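PDB 4MX6: TRAP-type C4-dicarboxylate:H+ symport system substrate-binding component DctP from Shewanella oneidensis, which binds succinate and probably captures C4-dicarboxylates in the periplasm for a proton-coupled TRAP transporter. Local coordinates for residues Lys104-Thr109 / Met181-Leu186; Lys110-Phe115 / Gln137-Ser142; Val98-Ser103 / Met247-Asp252; Asp116-Phe121 / Pro317-Phe322; Asn156-Phe161 / His241-Tyr246. All blocks are in the same frame, centred on the assembly; numbering follows the deposited sequence.

Interaction 1. Residues Lys104-Thr109 / Met181-Leu186; sequences KFERYT and MASDVL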
# COMPACT_ATOMS: atom_id res chain seq x y z
N LYS A 104 -3.07 6.32 -2.57
CA LYS A 104 -4.51 6.59 -2.66
C LYS A 104 -4.92 7.92 -2.03
O LYS A 104 -6.08 8.11 -1.66
CB LYS A 104 -5.30 5.41 -2.05
CG LYS A 104 -5.17 4.12 -2.88
CD LYS A 104 -5.81 2.92 -2.23
CE LYS A 104 -5.56 1.66 -3.06
NZ LYS A 104 -5.98 0.42 -2.35
N PHE A 105 -3.98 8.85 -1.92
CA PHE A 105 -4.21 10.11 -1.22
C PHE A 105 -4.27 11.35 -2.12
O PHE A 105 -4.33 12.47 -1.61
CB PHE A 105 -3.14 10.30 -0.15
CG PHE A 105 -3.32 9.39 1.05
CD1 PHE A 105 -4.25 9.69 2.02
CD2 PHE A 105 -2.53 8.26 1.21
CE1 PHE A 105 -4.40 8.87 3.14
CE2 PHE A 105 -2.69 7.45 2.33
CZ PHE A 105 -3.61 7.77 3.30
N GLU A 106 -4.27 11.18 -3.44
CA GLU A 106 -4.14 12.31 -4.36
C GLU A 106 -5.24 13.36 -4.25
O GLU A 106 -5.04 14.51 -4.64
CB GLU A 106 -4.02 11.84 -5.82
CG GLU A 106 -2.68 11.17 -6.09
CD GLU A 106 -2.51 10.61 -7.51
OE1 GLU A 106 -3.50 10.60 -8.27
OE2 GLU A 106 -1.38 10.17 -7.85
N ARG A 107 -6.42 12.99 -3.76
CA ARG A 107 -7.47 13.98 -3.60
C ARG A 107 -7.16 14.95 -2.46
O ARG A 107 -7.76 16.01 -2.39
CB ARG A 107 -8.82 13.34 -3.34
CG ARG A 107 -9.90 14.40 -3.20
CD ARG A 107 -11.27 13.82 -3.19
NE ARG A 107 -11.41 12.85 -2.12
CZ ARG A 107 -12.43 12.01 -1.99
NH1 ARG A 107 -13.41 12.02 -2.89
NH2 ARG A 107 -12.47 11.17 -0.97
N TYR A 108 -6.23 14.58 -1.59
CA TYR A 108 -5.95 15.36 -0.38
C TYR A 108 -4.55 15.99 -0.37
O TYR A 108 -4.36 17.03 0.26
CB TYR A 108 -6.19 14.50 0.87
CG TYR A 108 -7.62 14.04 0.95
CD1 TYR A 108 -8.61 14.88 1.44
CD2 TYR A 108 -7.99 12.78 0.52
CE1 TYR A 108 -9.93 14.47 1.49
CE2 TYR A 108 -9.30 12.37 0.57
CZ TYR A 108 -10.27 13.21 1.06
OH TYR A 108 -11.58 12.78 1.10
N THR A 109 -3.60 15.37 -1.05
CA THR A 109 -2.26 15.95 -1.22
C THR A 109 -1.62 15.33 -2.45
O THR A 109 -1.96 14.21 -2.81
CB THR A 109 -1.33 15.71 0.01
OG1 THR A 109 -0.07 16.33 -0.21
CG2 THR A 109 -1.10 14.23 0.27
N MET A 181 -4.00 0.80 -8.62
CA MET A 181 -4.58 1.64 -7.58
C MET A 181 -4.84 3.02 -8.18
O MET A 181 -4.23 3.40 -9.18
CB MET A 181 -3.62 1.74 -6.40
CG MET A 181 -3.39 0.41 -5.69
SD MET A 181 -2.28 0.47 -4.27
CE MET A 181 -0.67 0.50 -5.06
N ALA A 182 -5.72 3.80 -7.56
CA ALA A 182 -6.14 5.07 -8.14
C ALA A 182 -5.09 6.17 -7.95
O ALA A 182 -5.21 7.04 -7.10
CB ALA A 182 -7.47 5.49 -7.57
N SER A 183 -4.05 6.10 -8.78
CA SER A 183 -2.89 6.97 -8.74
C SER A 183 -2.48 7.39 -10.14
O SER A 183 -2.27 6.55 -11.00
CB SER A 183 -1.72 6.22 -8.11
OG SER A 183 -0.49 6.87 -8.41
N ASP A 184 -2.35 8.69 -10.35
CA ASP A 184 -1.81 9.19 -11.62
C ASP A 184 -0.37 8.72 -11.87
O ASP A 184 0.04 8.55 -13.02
CB ASP A 184 -1.82 10.72 -11.65
CG ASP A 184 -3.21 11.32 -11.73
OD1 ASP A 184 -4.14 10.63 -12.19
OD2 ASP A 184 -3.36 12.51 -11.38
N VAL A 185 0.42 8.57 -10.81
CA VAL A 185 1.80 8.12 -10.99
C VAL A 185 1.80 6.67 -11.50
O VAL A 185 2.56 6.34 -12.42
CB VAL A 185 2.62 8.22 -9.68
CG1 VAL A 185 4.01 7.63 -9.89
CG2 VAL A 185 2.74 9.68 -9.22
N LEU A 186 0.95 5.82 -10.92
CA LEU A 186 0.92 4.42 -11.35
C LEU A 186 0.37 4.29 -12.77
O LEU A 186 0.84 3.46 -13.54
CB LEU A 186 0.16 3.55 -10.34
CG LEU A 186 0.77 3.62 -8.94
CD1 LEU A 186 -0.04 2.76 -8.00
CD2 LEU A 186 2.24 3.19 -8.94
O HOH W 1 -4.63 8.84 -5.09
O HOH W 2 -5.86 9.25 -9.18
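Glu106 reaches across to Asp184 with an extended side chain. Its CB points at the segment Met181-Leu186, and CG stands anti to the carbonyl carbon (chi1 -71°). CD follows and lies 3.4 Å from Asp184 N. At the tip, OE1 takes the Asp184 N-H on its syn lone pair, N to OE1 3.0 Å and nearly straight at 170°; OE2 adds a weak second bond to the same N. OE1 also holds a water, 2.9 Å away, which bonds weakly to Ala182 O. Glu106 OE1 lies 3.7 Å from Asp184 OD2, a pairing of like charges probably eased by the salt bridge of Asp184 with Lys199. An alanine in place of Glu106 would probably leave Asp184 N without its carboxylate acceptor. Nearby, the Lys104 and Met181 side chains cross at about a right angle, CE to CG 3.6 Å, while Lys104 NZ binds Asp83 and succinate. The contact thus pairs a carboxylate bound at the N-terminus of helix 184-191, where Ser183 is the N-cap, with a wall of the succinate site.

Interaction 2. Residues Lys110-Phe115 / Gln137-Ser142; sequences KRLQVF and QALLNS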
# COMPACT_ATOMS: atom_id res chain seq x y z
N LYS A 110 -0.69 16.05 -3.07
CA LYS A 110 0.12 15.49 -4.15
C LYS A 110 1.50 15.06 -3.64
O LYS A 110 2.30 14.50 -4.38
CB LYS A 110 0.29 16.51 -5.27
CG LYS A 110 -1.01 16.98 -5.89
CD LYS A 110 -1.76 15.86 -6.58
CE LYS A 110 -3.03 16.41 -7.21
NZ LYS A 110 -3.50 15.58 -8.33
N ARG A 111 1.78 15.32 -2.37
CA ARG A 111 3.12 15.09 -1.85
C ARG A 111 3.47 13.60 -1.70
O ARG A 111 4.64 13.21 -1.85
CB ARG A 111 3.30 15.82 -0.53
CG ARG A 111 3.37 17.34 -0.69
CD ARG A 111 3.31 18.06 0.66
NE ARG A 111 4.41 17.67 1.53
CZ ARG A 111 4.49 17.99 2.82
NH1 ARG A 111 3.53 18.69 3.39
NH2 ARG A 111 5.53 17.58 3.54
N LEU A 112 2.46 12.76 -1.43
CA LEU A 112 2.70 11.34 -1.21
C LEU A 112 2.99 10.58 -2.50
O LEU A 112 3.41 9.42 -2.45
CB LEU A 112 1.55 10.70 -0.42
CG LEU A 112 1.48 11.19 1.03
CD1 LEU A 112 0.17 10.80 1.68
CD2 LEU A 112 2.64 10.64 1.84
N GLN A 113 2.79 11.25 -3.64
CA GLN A 113 3.09 10.67 -4.95
C GLN A 113 4.52 10.15 -5.05
O GLN A 113 4.80 9.25 -5.84
CB GLN A 113 2.82 11.69 -6.06
CG GLN A 113 1.35 11.93 -6.28
CD GLN A 113 1.05 12.82 -7.47
OE1 GLN A 113 0.16 12.52 -8.26
NE2 GLN A 113 1.79 13.91 -7.60
N VAL A 114 5.43 10.74 -4.28
CA VAL A 114 6.81 10.29 -4.28
C VAL A 114 6.91 8.77 -4.05
O VAL A 114 7.74 8.11 -4.66
CB VAL A 114 7.66 11.08 -3.25
CG1 VAL A 114 7.19 10.86 -1.82
CG2 VAL A 114 9.14 10.72 -3.42
N PHE A 115 6.06 8.24 -3.19
CA PHE A 115 6.13 6.83 -2.85
C PHE A 115 5.81 5.89 -4.02
O PHE A 115 6.18 4.73 -3.98
CB PHE A 115 5.20 6.52 -1.67
CG PHE A 115 5.76 6.94 -0.34
CD1 PHE A 115 6.78 6.21 0.26
CD2 PHE A 115 5.22 8.03 0.34
CE1 PHE A 115 7.27 6.58 1.49
CE2 PHE A 115 5.70 8.39 1.59
CZ PHE A 115 6.73 7.66 2.16
N GLN A 137 8.79 11.94 7.82
CA GLN A 137 8.01 12.29 9.00
C GLN A 137 7.10 13.47 8.70
O GLN A 137 5.95 13.51 9.12
CB GLN A 137 8.91 12.54 10.21
CG GLN A 137 9.57 11.27 10.72
CD GLN A 137 8.54 10.32 11.29
OE1 GLN A 137 7.97 10.58 12.35
NE2 GLN A 137 8.29 9.22 10.60
N ALA A 138 7.61 14.45 7.96
CA ALA A 138 6.80 15.60 7.60
C ALA A 138 5.59 15.19 6.76
O ALA A 138 4.52 15.78 6.88
CB ALA A 138 7.64 16.64 6.87
N LEU A 139 5.74 14.16 5.92
CA LEU A 139 4.65 13.71 5.08
C LEU A 139 3.46 13.18 5.89
O LEU A 139 2.33 13.19 5.40
CB LEU A 139 5.15 12.66 4.07
CG LEU A 139 5.93 13.24 2.88
CD1 LEU A 139 6.68 12.18 2.14
CD2 LEU A 139 4.99 13.94 1.92
N LEU A 140 3.69 12.76 7.13
CA LEU A 140 2.58 12.31 7.98
C LEU A 140 1.60 13.44 8.26
O LEU A 140 0.42 13.18 8.57
CB LEU A 140 3.09 11.73 9.30
CG LEU A 140 3.81 10.39 9.20
CD1 LEU A 140 4.55 10.04 10.48
CD2 LEU A 140 2.83 9.28 8.85
N ASN A 141 2.07 14.68 8.16
CA ASN A 141 1.23 15.85 8.43
C ASN A 141 0.78 16.56 7.16
O ASN A 141 0.21 17.64 7.24
CB ASN A 141 1.97 16.84 9.33
CG ASN A 141 2.29 16.24 10.68
OD1 ASN A 141 1.54 15.43 11.20
ND2 ASN A 141 3.42 16.65 11.26
N SER A 142 0.98 15.94 6.00
CA SER A 142 0.73 16.59 4.72
C SER A 142 -0.74 16.86 4.43
O SER A 142 -1.05 17.63 3.52
CB SER A 142 1.34 15.76 3.58
OG SER A 142 0.78 14.46 3.49
O HOH W 3 3.65 18.37 6.24
O HOH W 4 0.89 19.59 2.67
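Leu139 is gripped by four side chains of Lys110-Phe115. Its CD2 comes within 3.5 Å of Arg111 CB, the tightest of these approaches. Leu112 slides past it in the opposite direction, CD2 to Leu139 CB 3.9 Å. The other methyl, Leu139 CD1, meets Phe115 CE2 at 4.0 Å and also touches Val114 CG1. Beside this apolar patch Ser142 CB stands 3.6 Å above one face of the Arg111 guanidinium, off toward the rim. The bend at chi3 (59°) turns NE off the line of the chain, and Arg111 NH1 gives to two waters. One passes on to Ala138 O, the other to Ser142 O.

In the next shell, the type I turn Leu139-Ser142 fixes the receiving surface: Ser142 OG gives to Leu139 O over 2.8 Å, on a lone pair in the carbonyl plane, and Ser142 N bonds to the same oxygen. Phe130 of helix 124-132 touches Leu139 and meets the Phe115 ring at a steep angle. Direct contact between the segments is therefore van der Waals in kind, whereas the exposed arginine reaches Ala138 O and Ser142 O through water, a pairing likely to tolerate small shifts.

Interaction 3. Residues Val98-Ser103 / Met247-Asp252; sequences VAPSLS and MVVTSD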
# COMPACT_ATOMS: atom_id res chain seq x y z
N VAL A 98 -8.43 4.23 9.24
CA VAL A 98 -8.20 3.50 7.99
C VAL A 98 -6.70 3.51 7.72
O VAL A 98 -5.95 4.26 8.37
CB VAL A 98 -9.00 4.10 6.81
CG1 VAL A 98 -10.50 3.91 7.04
CG2 VAL A 98 -8.67 5.57 6.57
N ALA A 99 -6.24 2.68 6.80
CA ALA A 99 -4.82 2.60 6.48
C ALA A 99 -4.64 2.35 4.98
O ALA A 99 -4.21 1.26 4.55
CB ALA A 99 -4.12 1.54 7.33
N PRO A 100 -4.97 3.35 4.16
CA PRO A 100 -4.84 3.20 2.71
C PRO A 100 -3.40 3.13 2.27
O PRO A 100 -2.51 3.72 2.89
CB PRO A 100 -5.48 4.49 2.16
CG PRO A 100 -6.19 5.13 3.32
CD PRO A 100 -5.42 4.71 4.52
N SER A 101 -3.20 2.47 1.14
CA SER A 101 -1.96 2.61 0.40
C SER A 101 -1.61 4.09 0.25
O SER A 101 -2.47 4.93 -0.00
CB SER A 101 -2.15 2.03 -0.99
OG SER A 101 -1.04 2.35 -1.80
N LEU A 102 -0.31 4.37 0.32
CA LEU A 102 0.23 5.71 0.10
C LEU A 102 -0.16 6.25 -1.28
O LEU A 102 -0.09 7.46 -1.48
CB LEU A 102 1.75 5.70 0.31
CG LEU A 102 2.17 5.39 1.75
CD1 LEU A 102 3.61 4.98 1.84
CD2 LEU A 102 1.90 6.57 2.67
N SER A 103 -0.51 5.36 -2.21
CA SER A 103 -0.91 5.72 -3.56
C SER A 103 -2.30 6.35 -3.65
O SER A 103 -2.67 6.86 -4.71
CB SER A 103 -0.97 4.46 -4.44
OG SER A 103 0.17 3.65 -4.28
N MET A 247 -0.32 4.52 5.00
CA MET A 247 -0.36 5.47 6.11
C MET A 247 -1.58 5.18 6.96
O MET A 247 -2.70 5.16 6.45
CB MET A 247 -0.39 6.93 5.64
CG MET A 247 -0.12 7.89 6.78
SD MET A 247 -0.17 9.65 6.34
CE MET A 247 1.24 9.73 5.24
N VAL A 248 -1.37 4.92 8.25
CA VAL A 248 -2.46 4.77 9.20
C VAL A 248 -2.92 6.18 9.58
O VAL A 248 -2.12 7.01 10.01
CB VAL A 248 -2.02 3.98 10.44
CG1 VAL A 248 -3.19 3.81 11.40
CG2 VAL A 248 -1.42 2.63 10.04
N VAL A 249 -4.20 6.46 9.35
CA VAL A 249 -4.75 7.79 9.55
C VAL A 249 -6.05 7.77 10.35
O VAL A 249 -6.76 6.77 10.39
CB VAL A 249 -5.03 8.51 8.21
CG1 VAL A 249 -3.73 8.73 7.43
CG2 VAL A 249 -6.01 7.74 7.35
N THR A 250 -6.34 8.91 10.96
CA THR A 250 -7.62 9.17 11.58
C THR A 250 -8.09 10.56 11.14
O THR A 250 -7.39 11.25 10.40
CB THR A 250 -7.56 9.05 13.12
OG1 THR A 250 -8.87 9.14 13.69
CG2 THR A 250 -6.70 10.11 13.76
N SER A 251 -9.27 10.97 11.59
CA SER A 251 -9.72 12.34 11.34
C SER A 251 -9.33 13.23 12.51
O SER A 251 -9.30 12.80 13.67
CB SER A 251 -11.23 12.42 11.10
OG SER A 251 -11.96 12.16 12.29
N ASP A 252 -9.05 14.48 12.20
CA ASP A 252 -8.74 15.46 13.21
C ASP A 252 -9.89 15.56 14.20
O ASP A 252 -9.67 15.67 15.41
CB ASP A 252 -8.48 16.79 12.53
CG ASP A 252 -8.00 17.84 13.49
OD1 ASP A 252 -6.89 17.66 14.03
OD2 ASP A 252 -8.74 18.83 13.67
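Val98 and Val249 form a single antiparallel beta bridge, a hydrogen-bonded pair that lays the segment Val98-Ser103 along strand 243-251. That strand pairs on its other edge with strand 148-158, so this irregular segment runs beside the two-stranded antiparallel sheet, joined to it by a single bridge. The two valines cross obliquely, their CG2 methyls 3.5 Å apart. With CG1 anti to the carbonyl carbon (chi1 -66° in Val98), CG2 is left between the backbone N and the carbonyl carbon in both valines, which brings the two methyls together. On the same side, Pro100 meets Val249 at about a right angle, with Pro100 CD 4.2 Å from Val249 CG2. Leu102 also stands roughly perpendicular to its partner, its CD2 reaching Met247 CB at 3.8 Å. The opposite side carries Ala99 and Val248, where Ala99 CB touches Val248 CG2 at 4.0 Å.

Backbone bonds set this register. Val249 N gives to Val98 O over 3.0 Å, almost straight at 178°, and Val98 N returns a longer bond to Val249 O. Farther along, Met247 N gives to Pro100 O at 3.1 Å. Beyond the segments, Ala99 O accepts from Lys51 NZ, a succinate-binding residue, and helix 86-91 packs on Val98, Pro100 and Val249. Between the bridge and the Met247 bond, Ala99 CA points its hydrogen at Met247 O, a C-H...O contact of 3.3 Å with 152° at the hydrogen.

Interaction 4. Residues Asp116-Phe121 / Pro317-Phe322; sequences DLPFLF and PVWSKF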
# COMPACT_ATOMS: atom_id res chain seq x y z
N ASP A 116 5.10 6.39 -5.03
CA ASP A 116 4.69 5.58 -6.17
C ASP A 116 5.74 5.53 -7.28
O ASP A 116 5.58 4.79 -8.24
CB ASP A 116 3.41 6.15 -6.78
CG ASP A 116 2.17 5.80 -5.99
OD1 ASP A 116 2.26 4.91 -5.12
OD2 ASP A 116 1.10 6.40 -6.27
N LEU A 117 6.78 6.35 -7.20
CA LEU A 117 7.73 6.44 -8.32
C LEU A 117 8.42 5.09 -8.56
O LEU A 117 8.94 4.47 -7.63
CB LEU A 117 8.75 7.55 -8.09
CG LEU A 117 8.18 8.97 -8.11
CD1 LEU A 117 9.25 9.98 -7.78
CD2 LEU A 117 7.53 9.31 -9.44
N PRO A 118 8.44 4.63 -9.82
CA PRO A 118 8.98 3.29 -10.07
C PRO A 118 10.49 3.20 -9.86
O PRO A 118 11.24 4.05 -10.34
CB PRO A 118 8.59 3.03 -11.53
CG PRO A 118 8.34 4.42 -12.11
CD PRO A 118 7.77 5.21 -11.00
N PHE A 119 10.90 2.17 -9.14
CA PHE A 119 12.30 1.89 -8.84
C PHE A 119 12.99 2.99 -8.02
O PHE A 119 14.21 3.08 -7.98
CB PHE A 119 13.10 1.59 -10.13
CG PHE A 119 12.62 0.35 -10.86
CD1 PHE A 119 12.95 -0.91 -10.40
CD2 PHE A 119 11.85 0.46 -12.00
CE1 PHE A 119 12.51 -2.04 -11.08
CE2 PHE A 119 11.41 -0.66 -12.67
CZ PHE A 119 11.75 -1.91 -12.21
N LEU A 120 12.21 3.80 -7.31
CA LEU A 120 12.80 4.81 -6.44
C LEU A 120 13.56 4.18 -5.28
O LEU A 120 14.69 4.58 -4.97
CB LEU A 120 11.72 5.76 -5.93
CG LEU A 120 12.19 6.87 -4.99
CD1 LEU A 120 13.27 7.75 -5.63
CD2 LEU A 120 10.98 7.71 -4.58
N PHE A 121 12.92 3.23 -4.61
CA PHE A 121 13.51 2.54 -3.47
C PHE A 121 13.99 1.15 -3.87
O PHE A 121 13.27 0.39 -4.52
CB PHE A 121 12.48 2.40 -2.35
CG PHE A 121 11.93 3.71 -1.88
CD1 PHE A 121 12.69 4.57 -1.11
CD2 PHE A 121 10.64 4.09 -2.21
CE1 PHE A 121 12.18 5.79 -0.68
CE2 PHE A 121 10.13 5.31 -1.78
CZ PHE A 121 10.92 6.15 -1.02
N PRO A 317 11.56 8.53 -16.85
CA PRO A 317 10.75 9.69 -17.26
C PRO A 317 9.49 9.92 -16.41
O PRO A 317 8.96 11.04 -16.40
CB PRO A 317 10.42 9.39 -18.72
CG PRO A 317 11.56 8.58 -19.19
CD PRO A 317 11.86 7.66 -18.00
N VAL A 318 9.00 8.90 -15.72
CA VAL A 318 7.86 9.09 -14.82
C VAL A 318 8.27 10.03 -13.68
O VAL A 318 7.50 10.89 -13.26
CB VAL A 318 7.37 7.74 -14.26
CG1 VAL A 318 6.25 7.96 -13.24
CG2 VAL A 318 6.91 6.82 -15.39
N TRP A 319 9.49 9.87 -13.19
CA TRP A 319 9.97 10.78 -12.16
C TRP A 319 10.01 12.21 -12.71
O TRP A 319 9.63 13.16 -12.02
CB TRP A 319 11.36 10.41 -11.68
CG TRP A 319 11.60 9.01 -11.17
CD1 TRP A 319 10.85 7.87 -11.37
CD2 TRP A 319 12.74 8.61 -10.41
NE1 TRP A 319 11.48 6.80 -10.77
CE2 TRP A 319 12.63 7.23 -10.17
CE3 TRP A 319 13.86 9.29 -9.91
CZ2 TRP A 319 13.59 6.52 -9.46
CZ3 TRP A 319 14.80 8.58 -9.19
CH2 TRP A 319 14.66 7.21 -8.98
N SER A 320 10.47 12.36 -13.94
CA SER A 320 10.55 13.68 -14.56
C SER A 320 9.17 14.32 -14.71
O SER A 320 9.00 15.53 -14.52
CB SER A 320 11.26 13.59 -15.91
OG SER A 320 12.55 13.07 -15.69
N LYS A 321 8.17 13.51 -15.04
CA LYS A 321 6.81 14.02 -15.18
C LYS A 321 6.27 14.60 -13.87
O LYS A 321 5.53 15.58 -13.87
CB LYS A 321 5.91 12.90 -15.67
CG LYS A 321 4.45 13.28 -15.87
CD LYS A 321 3.64 12.12 -16.41
CE LYS A 321 2.16 12.41 -16.36
NZ LYS A 321 1.77 13.49 -17.28
N PHE A 322 6.63 13.99 -12.75
CA PHE A 322 6.08 14.38 -11.46
C PHE A 322 7.03 15.21 -10.59
O PHE A 322 6.66 15.62 -9.48
CB PHE A 322 5.59 13.14 -10.70
CG PHE A 322 4.36 12.56 -11.31
CD1 PHE A 322 3.13 13.06 -10.95
CD2 PHE A 322 4.43 11.58 -12.28
CE1 PHE A 322 1.99 12.56 -11.51
CE2 PHE A 322 3.30 11.09 -12.86
CZ PHE A 322 2.07 11.58 -12.49
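The type II turn from Leu117 to Leu120 lies against helix 305-326, its backbone nearest at Leu117 and Trp319, with their CA atoms 6.2 Å apart. Phe119, the third residue of the turn, has the positive phi (62°) of this turn type. Trp319 takes the central place among the side chains. Its NE1 gives to Pro118 O over 2.8 Å, with 154° at the hydrogen; the oxygen lies in the indole plane, while the donor is tilted 24° from the plane of the carbonyl. Phe119 O sits at the same edge, close to CZ2. One face of the indole receives two CH-pi contacts. Leu117 CB stands 4.1 Å from the centroid of the five-membered ring. Leu120 CD1 takes the same distance, 4.1 Å, over the six-membered ring.

In the fold, this turn belongs to the loop that leads into helix 124-132, far along the chain from helix 305-326, so the indole bond ties a late helix to an early loop. An alanine in place of Trp319 would probably leave Pro118 O without its indole donor and open a gap beside Leu117 and Leu120. Helix 328-337 adds Val335 against the indole, and Lys316 makes a cation-pi contact with it. On the residue just before Trp319, Pro118 CD packs on Val318 CG1 at 3.9 Å. Leu117 CD2 reaches Val318 CG1 at 4.2 Å and approaches Phe322 CB more loosely.

Interaction 5. Residues Asn156-Phe161 / His241-Tyr246; sequences NGMKQF and HGVLDY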
# COMPACT_ATOMS: atom_id res chain seq x y z
N ASN A 156 3.80 -3.04 3.70
CA ASN A 156 3.39 -4.29 3.07
C ASN A 156 4.61 -4.92 2.39
O ASN A 156 5.17 -5.88 2.92
CB ASN A 156 2.19 -4.12 2.14
CG ASN A 156 1.63 -5.46 1.71
OD1 ASN A 156 2.39 -6.41 1.46
ND2 ASN A 156 0.32 -5.56 1.65
N GLY A 157 5.07 -4.35 1.28
CA GLY A 157 6.22 -4.91 0.60
C GLY A 157 6.46 -4.27 -0.74
O GLY A 157 5.76 -3.36 -1.13
N MET A 158 7.44 -4.80 -1.46
CA MET A 158 7.68 -4.36 -2.82
C MET A 158 6.68 -5.04 -3.75
O MET A 158 6.24 -6.15 -3.52
CB MET A 158 9.10 -4.70 -3.25
CG MET A 158 10.19 -4.17 -2.33
SD MET A 158 10.20 -2.40 -2.03
CE MET A 158 10.74 -1.79 -3.62
N LYS A 159 6.30 -4.35 -4.82
CA LYS A 159 5.38 -4.88 -5.82
C LYS A 159 6.08 -5.72 -6.88
O LYS A 159 7.19 -5.41 -7.30
CB LYS A 159 4.63 -3.72 -6.50
CG LYS A 159 3.78 -2.89 -5.55
CD LYS A 159 3.01 -1.77 -6.23
CE LYS A 159 3.96 -0.74 -6.82
NZ LYS A 159 3.24 0.45 -7.34
N GLN A 160 5.37 -6.76 -7.31
CA GLN A 160 5.73 -7.62 -8.42
C GLN A 160 4.67 -7.48 -9.50
O GLN A 160 3.50 -7.25 -9.19
CB GLN A 160 5.76 -9.09 -7.97
CG GLN A 160 6.38 -9.36 -6.61
CD GLN A 160 7.76 -8.75 -6.42
OE1 GLN A 160 8.49 -8.53 -7.37
NE2 GLN A 160 8.12 -8.50 -5.17
N PHE A 161 5.06 -7.62 -10.77
CA PHE A 161 4.07 -7.69 -11.84
C PHE A 161 3.48 -9.10 -11.96
O PHE A 161 4.20 -10.09 -11.81
CB PHE A 161 4.71 -7.39 -13.20
CG PHE A 161 5.28 -6.01 -13.37
CD1 PHE A 161 4.48 -4.87 -13.25
CD2 PHE A 161 6.60 -5.85 -13.72
CE1 PHE A 161 5.02 -3.61 -13.46
CE2 PHE A 161 7.14 -4.60 -13.94
CZ PHE A 161 6.35 -3.48 -13.80
N HIS A 241 9.39 -3.43 -8.35
CA HIS A 241 9.50 -2.18 -9.11
C HIS A 241 8.87 -0.96 -8.42
O HIS A 241 8.97 0.15 -8.95
CB HIS A 241 8.87 -2.36 -10.49
CG HIS A 241 7.42 -2.69 -10.41
ND1 HIS A 241 6.96 -3.98 -10.28
CD2 HIS A 241 6.33 -1.89 -10.35
CE1 HIS A 241 5.65 -3.96 -10.16
NE2 HIS A 241 5.24 -2.70 -10.20
N GLY A 242 8.25 -1.15 -7.26
CA GLY A 242 7.71 -0.04 -6.49
C GLY A 242 7.34 -0.55 -5.12
O GLY A 242 7.36 -1.77 -4.89
N VAL A 243 7.00 0.35 -4.20
CA VAL A 243 6.58 -0.06 -2.86
C VAL A 243 5.08 0.08 -2.70
O VAL A 243 4.48 1.02 -3.20
CB VAL A 243 7.32 0.74 -1.74
CG1 VAL A 243 7.03 2.24 -1.77
CG2 VAL A 243 6.97 0.19 -0.36
N LEU A 244 4.49 -0.91 -2.02
CA LEU A 244 3.12 -0.81 -1.50
C LEU A 244 3.23 -0.74 0.01
O LEU A 244 3.52 -1.73 0.67
CB LEU A 244 2.26 -2.01 -1.90
CG LEU A 244 0.91 -2.14 -1.11
CD1 LEU A 244 -0.02 -0.99 -1.38
CD2 LEU A 244 0.19 -3.45 -1.40
N ASP A 245 3.03 0.46 0.55
CA ASP A 245 3.00 0.71 1.98
C ASP A 245 1.75 1.54 2.29
O ASP A 245 1.07 2.02 1.39
CB ASP A 245 4.25 1.47 2.46
CG ASP A 245 5.32 0.59 3.08
OD1 ASP A 245 5.36 -0.62 2.79
OD2 ASP A 245 6.10 1.15 3.88
N TYR A 246 1.47 1.69 3.58
CA TYR A 246 0.28 2.38 4.05
C TYR A 246 0.60 3.56 4.95
O TYR A 246 1.61 3.56 5.65
CB TYR A 246 -0.57 1.41 4.87
CG TYR A 246 -0.81 0.08 4.21
CD1 TYR A 246 -1.52 -0.01 3.03
CD2 TYR A 246 -0.33 -1.09 4.77
CE1 TYR A 246 -1.77 -1.24 2.42
CE2 TYR A 246 -0.60 -2.33 4.20
CZ TYR A 246 -1.32 -2.40 3.03
OH TYR A 246 -1.62 -3.64 2.51
O HOH W 5 2.43 1.66 -4.97
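Asn156 ND2 gives a hydrogen bond to Tyr246 OH at 2.9 Å and 164°, with the hydroxyl near the amide plane and the tyrosine ring turned 57° from it. The same hydroxyl bonds to succinate, so Asn156 probably helps, as a second-shell residue, to position the hydroxyl for succinate. Asn156 N gives to Asp245 OD1 over 3.0 Å, meeting it from above the carboxylate plane, and has a weak bond to Leu244 O. Gly157 N takes that carbonyl more squarely, and the two residues facing Leu244 make a classic beta bulge. Leu244 N returns a bond to Gly157 O at 2.9 Å. The ladder runs on with Lys159 N to Gly242 O at 2.8 Å and His241 N to Lys159 O at 3.1 Å.

Packing follows these bonds. Phe161 and His241 form an offset stack, ring centroids 3.8 Å apart and planes at 9°, while His241 ND1 and NE2 bond to Ser239 and Glu218. The Lys159 chain lies against Gly242, CE to CA 3.8 Å, close enough that a CB on Gly242 would probably collide with Lys159 CE; Lys159 NZ has a salt bridge to Glu218. Met158 SD rests near Val243 CB. Strands 148-158 and 243-251 thus pair antiparallel, with helix 124-132 touching Met158, Val243 and Asp245, and helix 221-226 touching Asn156 and Leu244.

How the interactions relate
Interactions 3, 4 and 5 are buried; interactions 1 and 2 lie partly toward solvent, each with two bridging waters, and interaction 5 also holds a water, between Lys159 NZ and Val243 O. Strand 243-251 serves both interaction 3 and interaction 5, and a backbone bond from Leu102 N to Asp245 O (2.9 Å) joins them. Residues 98-121 run as one loop through interactions 1 to 4. Within it Asp116 bonds through OD1 to Ser103 and through OD2 to Ser183. Phe119 N meets His241 O at 2.8 Å, linking interactions 4 and 5. Backbone bonds dominate at the strands, a ladder in interaction 5 and a single bridge with one further bond in interaction 3; apolar or aromatic packing prevails in interactions 2 and 4.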